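Local atomic coordinates of techylectin-5A (Tachypleus tridentatus, PDB entry 1JC9), a protein that agglutinates bacteria and human erythrocytes in horseshoe crab innate immunity by recognising acetyl groups on their surfaces. Residues R58-Y63 and D81-G86; V91-G96 and D122-N127; N111-F116 and G126-F131; N135-M140 and I259-F264. All blocks are in the same frame, centred on the assembly; numbering follows the deposited sequence.

Overall arrangement
The four contacts lie along one fibrinogen-related domain and illustrate how a branched antiparallel sheet is tied to loops and helices. Contacts 1 and 4, their centres about 16 Å apart, are joined by a salt bridge of 3.3 Å from D85 OD2 to R260 NH2. Contact 2 is the most central, its centre about 6 Å from the centre of the chain, and its strand 89-95 pairs with strand 250-261 of contact 4. Contacts 2 and 3 share G126 and N127, with centres about 9 Å apart. Both approach the acetyl-sugar pocket: the side chains of R95 and Y112 are each about 11 Å from that of Y210, implicated in ligand binding, whereas contacts 1 and 4 lie away from it.

Contact 1 of 4, residues R58-Y63 and D81-G86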
# COMPACT_ATOMS: atom_id res chain seq x y z
N ARG A 58 -1.46 13.02 -19.60
CA ARG A 58 -2.76 12.78 -18.97
C ARG A 58 -3.24 11.33 -18.92
O ARG A 58 -4.27 11.04 -18.31
CB ARG A 58 -3.83 13.62 -19.67
CG ARG A 58 -3.52 15.11 -19.71
CD ARG A 58 -3.72 15.77 -18.35
NE ARG A 58 -3.03 17.06 -18.28
CZ ARG A 58 -3.13 17.90 -17.25
NH1 ARG A 58 -3.89 17.60 -16.21
NH2 ARG A 58 -2.46 19.04 -17.27
N SER A 59 -2.52 10.41 -19.56
CA SER A 59 -2.97 9.02 -19.54
C SER A 59 -2.32 8.16 -18.47
O SER A 59 -1.12 8.29 -18.18
CB SER A 59 -2.78 8.39 -20.92
OG SER A 59 -1.43 8.42 -21.31
N SER A 60 -3.11 7.27 -17.89
CA SER A 60 -2.63 6.37 -16.86
C SER A 60 -1.69 5.35 -17.48
O SER A 60 -1.83 4.99 -18.64
CB SER A 60 -3.80 5.65 -16.19
OG SER A 60 -4.62 6.57 -15.48
N GLY A 61 -0.72 4.88 -16.69
CA GLY A 61 0.22 3.90 -17.20
C GLY A 61 1.59 3.99 -16.55
O GLY A 61 1.77 4.74 -15.58
N GLY A 62 2.54 3.24 -17.08
CA GLY A 62 3.88 3.25 -16.53
C GLY A 62 4.73 4.40 -17.04
O GLY A 62 4.73 4.70 -18.24
N TYR A 63 5.44 5.05 -16.12
CA TYR A 63 6.31 6.17 -16.45
C TYR A 63 7.59 6.04 -15.65
O TYR A 63 7.59 5.46 -14.56
CB TYR A 63 5.66 7.50 -16.07
CG TYR A 63 4.48 7.91 -16.91
CD1 TYR A 63 4.63 8.75 -18.01
CD2 TYR A 63 3.19 7.47 -16.58
CE1 TYR A 63 3.53 9.15 -18.77
CE2 TYR A 63 2.08 7.86 -17.33
CZ TYR A 63 2.26 8.70 -18.42
OH TYR A 63 1.16 9.10 -19.16
N ASP A 81 -1.80 6.77 -11.80
CA ASP A 81 -3.25 6.77 -11.95
C ASP A 81 -3.56 8.24 -12.24
O ASP A 81 -3.47 9.09 -11.35
CB ASP A 81 -3.93 6.34 -10.64
CG ASP A 81 -5.43 6.56 -10.66
OD1 ASP A 81 -5.95 7.16 -11.63
OD2 ASP A 81 -6.10 6.12 -9.70
N MET A 82 -3.90 8.54 -13.49
CA MET A 82 -4.20 9.92 -13.88
C MET A 82 -5.69 10.21 -13.97
O MET A 82 -6.10 11.26 -14.45
CB MET A 82 -3.55 10.23 -15.23
CG MET A 82 -2.04 9.99 -15.25
SD MET A 82 -1.22 10.93 -13.96
CE MET A 82 0.21 11.54 -14.85
N GLU A 83 -6.51 9.28 -13.49
CA GLU A 83 -7.96 9.45 -13.57
C GLU A 83 -8.66 9.79 -12.26
O GLU A 83 -9.51 10.67 -12.21
CB GLU A 83 -8.57 8.20 -14.19
CG GLU A 83 -8.23 8.03 -15.66
CD GLU A 83 -8.38 6.61 -16.14
OE1 GLU A 83 -9.45 6.01 -15.90
OE2 GLU A 83 -7.43 6.08 -16.77
N THR A 84 -8.31 9.09 -11.19
CA THR A 84 -8.95 9.32 -9.90
C THR A 84 -8.80 10.73 -9.35
O THR A 84 -7.68 11.22 -9.17
CB THR A 84 -8.43 8.33 -8.85
OG1 THR A 84 -8.57 6.99 -9.34
CG2 THR A 84 -9.20 8.47 -7.56
N ASP A 85 -9.93 11.38 -9.10
CA ASP A 85 -9.95 12.73 -8.53
C ASP A 85 -8.87 13.68 -9.04
O ASP A 85 -8.15 14.31 -8.26
CB ASP A 85 -9.90 12.61 -7.00
CG ASP A 85 -9.99 13.95 -6.30
OD1 ASP A 85 -10.68 14.86 -6.81
OD2 ASP A 85 -9.37 14.10 -5.23
N GLY A 86 -8.75 13.80 -10.35
CA GLY A 86 -7.77 14.71 -10.91
C GLY A 86 -6.46 14.10 -11.37
O GLY A 86 -5.72 14.73 -12.12
O HOH W 1 -5.77 7.18 -18.74
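S60 carries its OG beside the backbone N, anti to the carbonyl carbon (chi1 -66°), and E83 starts in the same way before extending beyond CG, which brings hydroxyl and carboxylate together. The setting is the end of the fibrinogen-related sheet where strand 61-65 pairs with strand 76-81, and where the approach to the first meets an Asx turn after the second. S60 OG works in both directions: it accepts a nearly straight bond from M82 N at 2.9 Å and gives its proton to E83 OE2 at 3.1 Å, reaching that oxygen from above the carboxylate plane. Water 1 closes a second path, accepting from S60 N and donating to the same E83 OE2.

M82 lies alongside the incoming chain, its CB 3.3 Å from R58 O and its CG against S59 O. Its side chain also packs on I52 and L53 of helix 49-54. On the turn, D81 OD1 accepts from both E83 N and T84 N, while D81 OD2 receives the T84 hydroxyl and a salt bridge from K258. Within R58-Y63, Y63 OH donates to S59 O at 2.6 Å, with the carbonyl oxygen in the plane of the ring.

Contact 2 of 4, residues V91-G96 and D122-N127; sequences VIQRRG and DFWLGN
V91-G96 and D122-L125 run antiparallel, with R94 and F123 as a hydrogen-bonded pair and Q93 and W124 as the neighbouring non-hydrogen-bonded pair. This is the buried middle of the fibrinogen-related sheet, where strand 89-95 pairs with strands 76-81, 123-124 and 250-261 and where I92 and Q93 form a classic beta bulge opposite M257. R94 N gives to F123 O and F123 N to R94 O, and beyond the pairing L125 N reaches I92 O at 3.0 Å.

The F123 ring is the main filler. With CG between the backbone N and the carbonyl carbon (chi1 73°), it folds back over the partner strand, one face under Q93 CA and its CZ 3.8 Å from V91 CG1. R94 NH1 meets the rim of this ring at CE1, 3.8 Å away, the guanidinium and ring planes turned 55° apart. R94 NE makes a salt bridge to E256, and NH1 bonds the carbonyls of I119 and K121. Where Q93 and W124 project, Q93 CG touches the indole edge at CE3, and Q93 NE2 goes on to N225. I92 and L125 cross at about a right angle, I92 CG2 4.0 Å from L125 CD2.

At the other end, R95 NH1 bonds the carbonyls of G226 and L224, and D122 OD2 accepts from N100. Water 2 bridges R95 NE and D122 OD2, 2.9 Å from each.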
# COMPACT_ATOMS: atom_id res chain seq x y z
N VAL A 91 1.01 5.00 -7.82
CA VAL A 91 0.52 3.78 -7.18
C VAL A 91 1.67 3.01 -6.55
O VAL A 91 2.70 2.79 -7.19
CB VAL A 91 -0.23 2.89 -8.20
CG1 VAL A 91 -0.79 1.66 -7.51
CG2 VAL A 91 -1.35 3.69 -8.86
N ILE A 92 1.50 2.60 -5.29
CA ILE A 92 2.55 1.87 -4.60
C ILE A 92 2.17 0.42 -4.29
O ILE A 92 3.02 -0.36 -3.87
CB ILE A 92 2.97 2.57 -3.28
CG1 ILE A 92 1.81 2.58 -2.28
CG2 ILE A 92 3.43 4.00 -3.57
CD1 ILE A 92 2.19 3.14 -0.91
N GLN A 93 0.90 0.07 -4.49
CA GLN A 93 0.44 -1.30 -4.23
C GLN A 93 -0.87 -1.57 -4.95
O GLN A 93 -1.70 -0.66 -5.11
CB GLN A 93 0.22 -1.53 -2.72
CG GLN A 93 -0.15 -2.98 -2.36
CD GLN A 93 -1.65 -3.21 -2.17
OE1 GLN A 93 -2.48 -2.51 -2.75
NE2 GLN A 93 -2.00 -4.20 -1.36
N ARG A 94 -1.06 -2.81 -5.39
CA ARG A 94 -2.30 -3.20 -6.05
C ARG A 94 -2.55 -4.70 -5.92
O ARG A 94 -1.62 -5.50 -6.01
CB ARG A 94 -2.28 -2.84 -7.54
CG ARG A 94 -3.60 -3.21 -8.25
CD ARG A 94 -3.56 -3.00 -9.76
NE ARG A 94 -3.40 -1.60 -10.15
CZ ARG A 94 -2.36 -1.12 -10.81
NH1 ARG A 94 -1.37 -1.93 -11.17
NH2 ARG A 94 -2.30 0.17 -11.13
N ARG A 95 -3.81 -5.06 -5.69
CA ARG A 95 -4.23 -6.45 -5.59
C ARG A 95 -5.37 -6.61 -6.60
O ARG A 95 -6.20 -5.72 -6.76
CB ARG A 95 -4.76 -6.79 -4.18
CG ARG A 95 -3.76 -6.61 -3.05
CD ARG A 95 -2.45 -7.35 -3.31
NE ARG A 95 -2.59 -8.81 -3.36
CZ ARG A 95 -2.70 -9.60 -2.29
NH1 ARG A 95 -2.70 -9.09 -1.06
NH2 ARG A 95 -2.77 -10.91 -2.46
N GLY A 96 -5.38 -7.74 -7.29
CA GLY A 96 -6.42 -8.01 -8.27
C GLY A 96 -6.33 -9.46 -8.69
O GLY A 96 -5.44 -10.17 -8.21
N ASP A 122 -0.65 -6.92 -10.06
CA ASP A 122 -0.55 -6.85 -8.61
C ASP A 122 0.92 -6.75 -8.19
O ASP A 122 1.77 -7.46 -8.70
CB ASP A 122 -1.24 -8.06 -7.94
CG ASP A 122 -0.89 -9.39 -8.59
OD1 ASP A 122 -0.41 -9.41 -9.74
OD2 ASP A 122 -1.11 -10.43 -7.93
N PHE A 123 1.20 -5.84 -7.26
CA PHE A 123 2.58 -5.63 -6.83
C PHE A 123 2.70 -4.83 -5.53
O PHE A 123 1.72 -4.32 -5.00
CB PHE A 123 3.34 -4.85 -7.91
CG PHE A 123 2.94 -3.40 -7.98
CD1 PHE A 123 1.70 -3.02 -8.49
CD2 PHE A 123 3.78 -2.40 -7.47
CE1 PHE A 123 1.29 -1.69 -8.49
CE2 PHE A 123 3.38 -1.06 -7.47
CZ PHE A 123 2.14 -0.70 -7.97
N TRP A 124 3.94 -4.74 -5.05
CA TRP A 124 4.31 -3.97 -3.87
C TRP A 124 5.55 -3.24 -4.37
O TRP A 124 6.53 -3.87 -4.74
CB TRP A 124 4.67 -4.87 -2.69
CG TRP A 124 5.14 -4.07 -1.49
CD1 TRP A 124 6.43 -3.92 -1.05
CD2 TRP A 124 4.32 -3.30 -0.59
NE1 TRP A 124 6.46 -3.11 0.07
CE2 TRP A 124 5.18 -2.72 0.36
CE3 TRP A 124 2.94 -3.05 -0.51
CZ2 TRP A 124 4.71 -1.91 1.40
CZ3 TRP A 124 2.48 -2.24 0.52
CH2 TRP A 124 3.36 -1.68 1.46
N LEU A 125 5.51 -1.91 -4.38
CA LEU A 125 6.62 -1.12 -4.90
C LEU A 125 7.98 -1.37 -4.24
O LEU A 125 9.00 -1.35 -4.92
CB LEU A 125 6.28 0.37 -4.83
CG LEU A 125 7.22 1.31 -5.60
CD1 LEU A 125 7.14 1.00 -7.09
CD2 LEU A 125 6.83 2.76 -5.34
N GLY A 126 7.99 -1.59 -2.93
CA GLY A 126 9.26 -1.80 -2.23
C GLY A 126 9.41 -0.76 -1.14
O GLY A 126 9.25 0.43 -1.40
N ASN A 127 9.72 -1.19 0.08
CA ASN A 127 9.84 -0.24 1.18
C ASN A 127 10.94 0.81 1.02
O ASN A 127 10.75 1.96 1.41
CB ASN A 127 9.99 -0.99 2.51
CG ASN A 127 8.75 -1.81 2.86
OD1 ASN A 127 7.65 -1.50 2.41
ND2 ASN A 127 8.93 -2.85 3.67
O HOH W 2 -3.14 -9.90 -5.97
O HOH W 3 -3.01 -12.15 -9.21

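Contact 3 of 4, residues N111-F116 and G126-F131; sequences NYKLGF and GNDRIF
K113 crosses D128 obliquely, its NZ making a salt bridge of 2.8 Å to D128 OD2 on the syn lone pair. The lysine chain is extended as far as CE and passes over that oxygen, with CG 3.4 Å from OD2; a bend at the last torsion (chi4 67°) then brings NZ back to it. Two backbone bonds run beside the pair: N127 N donates to Y112 O at 2.8 Å, and D128 N to K113 O at 3.3 Å. The last turn of helix 109-114 thus supplies acceptors to the first N-H groups of helix 127-136, an end-to-start junction between two helices of the fibrinogen-related domain, with G126 in the N-cap position. Water 4 continues the pattern, donating to K113 O and accepting from R129 N.

The chains close in on two glycines, both with positive phi, where the backbones approach to 3.5 Å between G115 CA and G126 CA. Over the L114 carbonyl oxygen lies the face of the R129 guanidinium, with NH1 bonded to L125 O. Farther out, K113 NZ also makes a salt bridge to E165, Y169 OH bonds D128 OD1, and Y112 OH is held by F105 O while its ring meets W124 edge-to-face.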
# COMPACT_ATOMS: atom_id res chain seq x y z
N ASN A 111 12.02 -9.35 0.10
CA ASN A 111 11.11 -9.07 -1.01
C ASN A 111 10.32 -7.78 -0.79
O ASN A 111 10.12 -6.99 -1.72
CB ASN A 111 10.15 -10.24 -1.20
CG ASN A 111 10.85 -11.48 -1.73
OD1 ASN A 111 11.34 -11.49 -2.87
ND2 ASN A 111 10.92 -12.52 -0.92
N TYR A 112 9.88 -7.56 0.45
CA TYR A 112 9.14 -6.35 0.76
C TYR A 112 10.04 -5.13 0.74
O TYR A 112 9.60 -4.01 0.46
CB TYR A 112 8.44 -6.49 2.11
CG TYR A 112 7.05 -7.08 1.96
CD1 TYR A 112 5.99 -6.29 1.53
CD2 TYR A 112 6.82 -8.44 2.19
CE1 TYR A 112 4.72 -6.83 1.33
CE2 TYR A 112 5.55 -8.99 1.98
CZ TYR A 112 4.51 -8.18 1.55
OH TYR A 112 3.25 -8.71 1.32
N LYS A 113 11.32 -5.35 1.02
CA LYS A 113 12.31 -4.28 1.02
C LYS A 113 12.58 -3.80 -0.41
O LYS A 113 12.61 -2.59 -0.68
CB LYS A 113 13.61 -4.78 1.66
CG LYS A 113 14.84 -3.91 1.38
CD LYS A 113 16.09 -4.58 1.93
CE LYS A 113 17.37 -3.86 1.50
NZ LYS A 113 17.47 -2.50 2.11
N LEU A 114 12.77 -4.75 -1.32
CA LEU A 114 13.07 -4.43 -2.71
C LEU A 114 11.85 -4.27 -3.63
O LEU A 114 11.94 -3.61 -4.67
CB LEU A 114 13.99 -5.51 -3.30
CG LEU A 114 15.37 -5.65 -2.64
CD1 LEU A 114 16.10 -6.84 -3.24
CD2 LEU A 114 16.17 -4.37 -2.81
N GLY A 115 10.72 -4.87 -3.25
CA GLY A 115 9.53 -4.77 -4.07
C GLY A 115 9.40 -5.99 -4.96
O GLY A 115 10.39 -6.68 -5.23
N PHE A 116 8.19 -6.28 -5.40
CA PHE A 116 7.95 -7.43 -6.26
C PHE A 116 6.65 -7.26 -7.04
O PHE A 116 5.79 -6.47 -6.65
CB PHE A 116 7.92 -8.72 -5.42
CG PHE A 116 6.91 -8.70 -4.30
CD1 PHE A 116 5.59 -9.08 -4.52
CD2 PHE A 116 7.29 -8.31 -3.02
CE1 PHE A 116 4.66 -9.08 -3.49
CE2 PHE A 116 6.36 -8.30 -1.97
CZ PHE A 116 5.04 -8.69 -2.21
N GLY A 126 7.99 -1.59 -2.93
CA GLY A 126 9.26 -1.80 -2.23
C GLY A 126 9.41 -0.76 -1.14
O GLY A 126 9.25 0.43 -1.40
N ASN A 127 9.72 -1.19 0.08
CA ASN A 127 9.84 -0.24 1.18
C ASN A 127 10.94 0.81 1.02
O ASN A 127 10.75 1.96 1.41
CB ASN A 127 9.99 -0.99 2.51
CG ASN A 127 8.75 -1.81 2.86
OD1 ASN A 127 7.65 -1.50 2.41
ND2 ASN A 127 8.93 -2.85 3.67
N ASP A 128 12.09 0.44 0.45
CA ASP A 128 13.15 1.43 0.27
C ASP A 128 12.66 2.50 -0.72
O ASP A 128 12.99 3.67 -0.58
CB ASP A 128 14.44 0.80 -0.27
CG ASP A 128 15.20 0.02 0.79
OD1 ASP A 128 15.01 0.29 1.99
OD2 ASP A 128 16.01 -0.85 0.41
N ARG A 129 11.88 2.08 -1.70
CA ARG A 129 11.35 3.03 -2.69
C ARG A 129 10.25 3.88 -2.09
O ARG A 129 10.14 5.07 -2.38
CB ARG A 129 10.83 2.29 -3.91
CG ARG A 129 11.92 1.74 -4.81
CD ARG A 129 11.33 0.70 -5.72
NE ARG A 129 12.27 0.18 -6.71
CZ ARG A 129 12.01 -0.85 -7.50
NH1 ARG A 129 10.83 -1.47 -7.41
NH2 ARG A 129 12.91 -1.27 -8.37
N ILE A 130 9.42 3.27 -1.24
CA ILE A 130 8.34 4.01 -0.60
C ILE A 130 8.93 5.03 0.37
O ILE A 130 8.43 6.15 0.49
CB ILE A 130 7.38 3.04 0.13
CG1 ILE A 130 6.68 2.14 -0.91
CG2 ILE A 130 6.35 3.82 0.94
CD1 ILE A 130 5.80 1.05 -0.32
N PHE A 131 10.00 4.63 1.06
CA PHE A 131 10.68 5.55 1.97
C PHE A 131 11.21 6.74 1.17
O PHE A 131 11.01 7.90 1.54
CB PHE A 131 11.86 4.84 2.66
CG PHE A 131 12.89 5.79 3.21
CD1 PHE A 131 12.66 6.47 4.41
CD2 PHE A 131 14.07 6.03 2.52
CE1 PHE A 131 13.59 7.38 4.90
CE2 PHE A 131 15.02 6.94 3.00
CZ PHE A 131 14.78 7.62 4.20
O HOH W 4 12.39 -0.75 -2.82

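Contact 4 of 4, residues N135-M140 and I259-F264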
# COMPACT_ATOMS: atom_id res chain seq x y z
N ASN A 135 9.50 10.63 1.62
CA ASN A 135 10.35 11.56 2.34
C ASN A 135 10.83 12.74 1.50
O ASN A 135 11.37 13.70 2.06
CB ASN A 135 11.55 10.82 2.95
CG ASN A 135 11.18 10.02 4.19
OD1 ASN A 135 11.50 10.40 5.31
ND2 ASN A 135 10.48 8.90 3.99
N GLN A 136 10.65 12.70 0.18
CA GLN A 136 11.11 13.82 -0.66
C GLN A 136 10.23 15.04 -0.49
O GLN A 136 10.62 16.16 -0.81
CB GLN A 136 11.22 13.40 -2.14
CG GLN A 136 9.94 13.00 -2.83
CD GLN A 136 10.22 12.48 -4.24
OE1 GLN A 136 11.37 12.30 -4.63
NE2 GLN A 136 9.16 12.22 -5.00
N ARG A 137 9.03 14.82 0.03
CA ARG A 137 8.09 15.90 0.34
C ARG A 137 6.87 15.34 1.04
O ARG A 137 6.82 14.15 1.34
CB ARG A 137 7.71 16.72 -0.90
CG ARG A 137 7.06 16.03 -2.07
CD ARG A 137 6.59 17.15 -2.98
NE ARG A 137 6.06 16.74 -4.28
CZ ARG A 137 6.81 16.47 -5.34
NH1 ARG A 137 8.14 16.55 -5.26
NH2 ARG A 137 6.23 16.16 -6.49
N ASN A 138 5.90 16.20 1.33
CA ASN A 138 4.71 15.75 2.06
C ASN A 138 3.62 15.15 1.18
O ASN A 138 3.09 15.80 0.28
CB ASN A 138 4.16 16.90 2.90
CG ASN A 138 3.16 16.44 3.94
OD1 ASN A 138 3.29 15.35 4.50
ND2 ASN A 138 2.17 17.27 4.22
N TYR A 139 3.29 13.89 1.45
CA TYR A 139 2.27 13.17 0.69
C TYR A 139 1.09 12.71 1.52
O TYR A 139 1.16 12.58 2.74
CB TYR A 139 2.87 11.91 0.05
CG TYR A 139 3.83 12.14 -1.08
CD1 TYR A 139 5.17 12.42 -0.84
CD2 TYR A 139 3.39 12.08 -2.40
CE1 TYR A 139 6.06 12.64 -1.89
CE2 TYR A 139 4.26 12.30 -3.46
CZ TYR A 139 5.59 12.58 -3.20
OH TYR A 139 6.43 12.80 -4.26
N MET A 140 -0.02 12.46 0.83
CA MET A 140 -1.21 11.92 1.46
C MET A 140 -1.36 10.57 0.75
O MET A 140 -0.93 10.42 -0.39
CB MET A 140 -2.45 12.79 1.21
CG MET A 140 -2.84 12.98 -0.24
SD MET A 140 -4.45 13.82 -0.38
CE MET A 140 -4.14 15.30 0.57
N ILE A 259 -0.19 7.43 -3.66
CA ILE A 259 0.15 8.69 -3.02
C ILE A 259 0.19 9.89 -3.97
O ILE A 259 0.40 9.74 -5.17
CB ILE A 259 1.51 8.56 -2.25
CG1 ILE A 259 2.62 8.06 -3.17
CG2 ILE A 259 1.36 7.54 -1.13
CD1 ILE A 259 3.12 9.06 -4.15
N ARG A 260 -0.05 11.08 -3.41
CA ARG A 260 -0.05 12.33 -4.17
C ARG A 260 0.34 13.44 -3.21
O ARG A 260 -0.05 13.41 -2.04
CB ARG A 260 -1.44 12.61 -4.75
CG ARG A 260 -1.52 13.83 -5.66
CD ARG A 260 -2.85 13.90 -6.41
NE ARG A 260 -3.96 14.33 -5.57
CZ ARG A 260 -5.21 14.44 -6.00
NH1 ARG A 260 -5.51 14.14 -7.26
NH2 ARG A 260 -6.17 14.85 -5.18
N PRO A 261 1.11 14.43 -3.67
CA PRO A 261 1.51 15.52 -2.77
C PRO A 261 0.32 16.24 -2.16
O PRO A 261 -0.70 16.44 -2.83
CB PRO A 261 2.34 16.44 -3.68
CG PRO A 261 2.89 15.50 -4.71
CD PRO A 261 1.70 14.61 -5.01
N VAL A 262 0.44 16.62 -0.90
CA VAL A 262 -0.62 17.33 -0.21
C VAL A 262 -0.89 18.67 -0.90
O VAL A 262 -2.04 19.11 -1.00
CB VAL A 262 -0.24 17.61 1.27
CG1 VAL A 262 -1.30 18.47 1.94
CG2 VAL A 262 -0.09 16.30 2.02
N GLU A 263 0.17 19.30 -1.40
CA GLU A 263 0.06 20.59 -2.08
C GLU A 263 -0.33 20.46 -3.56
O GLU A 263 0.08 21.28 -4.38
CB GLU A 263 1.40 21.33 -2.01
CG GLU A 263 2.03 21.43 -0.62
CD GLU A 263 2.45 20.08 -0.05
OE1 GLU A 263 3.19 19.34 -0.74
OE2 GLU A 263 2.05 19.78 1.09
N PHE A 264 -1.12 19.44 -3.90
CA PHE A 264 -1.52 19.25 -5.29
C PHE A 264 -2.73 20.11 -5.66
O PHE A 264 -2.60 20.95 -6.57
CB PHE A 264 -1.85 17.78 -5.55
CG PHE A 264 -2.06 17.45 -7.00
CD1 PHE A 264 -1.01 17.51 -7.90
CD2 PHE A 264 -3.32 17.08 -7.47
CE1 PHE A 264 -1.20 17.22 -9.25
CE2 PHE A 264 -3.53 16.79 -8.81
CZ PHE A 264 -2.46 16.85 -9.71
O HOH W 5 2.67 20.15 3.64
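Y139 packs against I259 and P261 at the apolar centre of this contact. Its CD2 and CE2 both stand close to I259 CD1, CD2 at 3.5 Å, and CE2 reaches P261 CG at 3.7 Å, the tyrosine and proline lying side by side and pointing the same way. Y139 CG sits beside its own backbone N (chi1 -70°), which lays the ring along the backbone of R260 and P261, its CD2 meeting R260 C. On the side where M140 and R260 project, M140 CG lies 3.3 Å from R260 O, and M140 CE approaches V262 CA.

Three backbone bonds run beside this centre. M140 and R260 form an antiparallel hydrogen-bonded pair, M140 N to R260 O and R260 N to M140 O, and V262 N donates to N138 O at 3.0 Å. V262 CG2 packs against N138 ND2, 3.3 Å away.

At the polar edge, P261 CG meets the R137 guanidinium near its plane, 3.4 Å from NE, while Y139 OH lies over a face of the same group. D48 holds both, through a salt bridge to R137 NH2 and a hydrogen bond from Y139 OH, and Q136 NE2 donates to that hydroxyl. N138 ND2 bonds D159, and water 5, 2.7 Å from E263 OE2, accepts from N138 ND2. R260 bonds G87 O and D85, with F264 over a guanidinium face. The short pairing ends in a type I turn, P261 to F264, and joins strands 139-146 and 250-261 in the antiparallel sheet of the fibrinogen C-terminal fold.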